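Local coordinates for protein endolysin (Clostridium phage phiCD27, PDB 3QAY) that probably cleaves the bond between N-acetylmuramic acid and L-alanine in the cell-wall peptidoglycan of Clostridium difficile, as a zinc-dependent amidase, at residues V98-N103 against A125-R130. Residues are numbered along the deposited sequence; the frame is centred on the assembly and turned at random.
Sequences VLYYSN and AKLDKR
Y100 lays its ring against the backbone and side chain of L127 where two parallel strands of a beta-alpha-beta unit pair. Strands 96-100 and 122-127, joined through helix 103-116, form one edge of the mixed sheet of the amidase alpha/beta fold. Three backbone bonds hold the pair: K126 N to V98 O (2.9 Å), Y100 N to K126 O (3.0 Å) and D128 N to Y100 O, the last nearly straight at 169°.

The tight part surrounds Y100. With CG between the backbone N and the carbonyl carbon (chi1 68°), the ring lies against the second strand. Y100 CE2 lies 3.4 Å from L127 N, and CA of L127 stands over one ring face, toward the rim. Y100 CE1 meets L127 CD1 at 3.6 Å, with the two side chains crossing at about a right angle. V98 and A125 turn to this same side of the sheet, onto A109 of helix 103-116. On the other side, L99 CD2 touches K126 CB, while K126 NZ makes a salt bridge with E97.

Beyond D128 N no backbone bond joins the two segments, and the contact thins to Y101 against the exposed K129. Y101 CE1 rests on K129 CB and CG, and K129 NZ is at most weakly attracted to the ring. D128 OD1 closes an Asx turn with R130 N. Back at the strands, a water at the edge of the Y100 ring lies 2.6 Å from Y100 OH and donates to A125 O.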
loop_
_atom_site.group_PDB
_atom_site.type_symbol
_atom_site.label_atom_id
_atom_site.label_comp_id
_atom_site.label_asym_id
_atom_site.label_seq_id
_atom_site.Cartn_x
_atom_site.Cartn_y
_atom_site.Cartn_z
ATOM N N VAL A 98 -3.338 -4.091 -7.689
ATOM C CA VAL A 98 -2.929 -2.694 -7.528
ATOM C C VAL A 98 -3.921 -1.764 -8.243
ATOM O O VAL A 98 -4.184 -1.927 -9.440
ATOM C CB VAL A 98 -1.486 -2.453 -8.049
ATOM C CG1 VAL A 98 -1.111 -0.976 -7.958
ATOM C CG2 VAL A 98 -0.479 -3.322 -7.283
ATOM N N LEU A 99 -4.466 -0.800 -7.501
ATOM C CA LEU A 99 -5.438 0.145 -8.054
ATOM C C LEU A 99 -4.734 1.425 -8.484
ATOM O O LEU A 99 -3.822 1.902 -7.800
ATOM C CB LEU A 99 -6.545 0.445 -7.037
ATOM C CG LEU A 99 -7.162 -0.790 -6.368
ATOM C CD1 LEU A 99 -8.344 -0.408 -5.470
ATOM C CD2 LEU A 99 -7.595 -1.810 -7.410
ATOM N N TYR A 100 -5.138 1.962 -9.632
ATOM C CA TYR A 100 -4.484 3.132 -10.208
ATOM C C TYR A 100 -5.515 4.081 -10.825
ATOM O O TYR A 100 -6.695 3.729 -10.976
ATOM C CB TYR A 100 -3.450 2.707 -11.256
ATOM C CG TYR A 100 -4.077 2.108 -12.490
ATOM C CD1 TYR A 100 -4.440 2.908 -13.565
ATOM C CD2 TYR A 100 -4.324 0.741 -12.576
ATOM C CE1 TYR A 100 -5.027 2.366 -14.697
ATOM C CE2 TYR A 100 -4.905 0.187 -13.711
ATOM C CZ TYR A 100 -5.251 1.010 -14.769
ATOM O OH TYR A 100 -5.838 0.476 -15.889
ATOM N N TYR A 101 -5.044 5.277 -11.178
ATOM C CA TYR A 101 -5.910 6.370 -11.645
ATOM C C TYR A 101 -5.616 6.823 -13.068
ATOM O O TYR A 101 -6.513 7.292 -13.752
ATOM C CB TYR A 101 -5.774 7.573 -10.705
ATOM C CG TYR A 101 -6.772 8.683 -10.971
ATOM C CD1 TYR A 101 -8.083 8.565 -10.561
ATOM C CD2 TYR A 101 -6.397 9.839 -11.644
ATOM C CE1 TYR A 101 -9.010 9.563 -10.800
ATOM C CE2 TYR A 101 -7.313 10.851 -11.895
ATOM C CZ TYR A 101 -8.626 10.702 -11.466
ATOM O OH TYR A 101 -9.552 11.687 -11.687
ATOM N N SER A 102 -4.366 6.688 -13.505
ATOM C CA SER A 102 -3.916 7.246 -14.778
ATOM C C SER A 102 -3.077 6.246 -15.565
ATOM O O SER A 102 -2.739 5.169 -15.071
ATOM C CB SER A 102 -3.069 8.484 -14.506
ATOM O OG SER A 102 -1.951 8.141 -13.703
ATOM N N ASN A 103 -2.725 6.619 -16.790
ATOM C CA ASN A 103 -1.840 5.794 -17.605
ATOM C C ASN A 103 -0.458 5.636 -16.966
ATOM O O ASN A 103 0.162 4.578 -17.078
ATOM C CB ASN A 103 -1.712 6.358 -19.027
ATOM C CG ASN A 103 -2.977 6.159 -19.861
ATOM O OD1 ASN A 103 -3.753 5.225 -19.638
ATOM N ND2 ASN A 103 -3.178 7.038 -20.834
ATOM N N ALA A 125 -3.621 -5.223 -12.452
ATOM C CA ALA A 125 -3.802 -3.800 -12.166
ATOM C C ALA A 125 -5.221 -3.392 -12.545
ATOM O O ALA A 125 -5.736 -3.824 -13.572
ATOM C CB ALA A 125 -2.800 -2.972 -12.949
ATOM N N LYS A 126 -5.850 -2.560 -11.721
ATOM C CA LYS A 126 -7.253 -2.197 -11.930
ATOM C C LYS A 126 -7.458 -0.698 -11.789
ATOM O O LYS A 126 -6.995 -0.092 -10.827
ATOM C CB LYS A 126 -8.148 -2.939 -10.932
ATOM C CG LYS A 126 -8.012 -4.450 -11.006
ATOM C CD LYS A 126 -8.885 -5.148 -9.986
ATOM C CE LYS A 126 -8.685 -6.657 -10.044
ATOM N NZ LYS A 126 -9.711 -7.364 -9.229
ATOM N N LEU A 127 -8.140 -0.109 -12.765
ATOM C CA LEU A 127 -8.469 1.309 -12.743
ATOM C C LEU A 127 -9.622 1.541 -11.772
ATOM O O LEU A 127 -10.635 0.842 -11.838
ATOM C CB LEU A 127 -8.866 1.778 -14.145
ATOM C CG LEU A 127 -9.286 3.244 -14.314
ATOM C CD1 LEU A 127 -8.118 4.180 -14.069
ATOM C CD2 LEU A 127 -9.884 3.465 -15.698
ATOM N N ASP A 128 -9.448 2.497 -10.858
ATOM C CA ASP A 128 -10.533 2.945 -9.989
ATOM C C ASP A 128 -10.402 4.441 -9.727
ATOM O O ASP A 128 -9.543 4.872 -8.966
ATOM C CB ASP A 128 -10.552 2.167 -8.667
ATOM C CG ASP A 128 -11.824 2.414 -7.855
ATOM O OD1 ASP A 128 -12.628 3.286 -8.247
ATOM O OD2 ASP A 128 -12.021 1.742 -6.816
ATOM N N LYS A 129 -11.269 5.227 -10.359
ATOM C CA LYS A 129 -11.227 6.676 -10.225
ATOM C C LYS A 129 -12.107 7.194 -9.094
ATOM O O LYS A 129 -12.184 8.403 -8.878
ATOM C CB LYS A 129 -11.630 7.341 -11.543
ATOM C CG LYS A 129 -10.671 7.088 -12.692
ATOM C CD LYS A 129 -11.044 7.943 -13.886
ATOM C CE LYS A 129 -9.965 7.947 -14.944
ATOM N NZ LYS A 129 -10.341 8.810 -16.105
ATOM N N ARG A 130 -12.761 6.289 -8.369
ATOM C CA ARG A 130 -13.683 6.680 -7.308
ATOM C C ARG A 130 -12.991 6.905 -5.969
ATOM O O ARG A 130 -13.554 7.549 -5.084
ATOM C CB ARG A 130 -14.780 5.626 -7.143
ATOM C CG ARG A 130 -15.652 5.460 -8.366
ATOM C CD ARG A 130 -16.659 4.344 -8.181
ATOM N NE ARG A 130 -16.027 3.026 -8.194
ATOM C CZ ARG A 130 -16.682 1.873 -8.044
ATOM N NH1 ARG A 130 -18.004 1.858 -7.867
ATOM N NH2 ARG A 130 -16.009 0.725 -8.068
HETATM O O HOH W 1 -6.160 -2.075 -16.174
#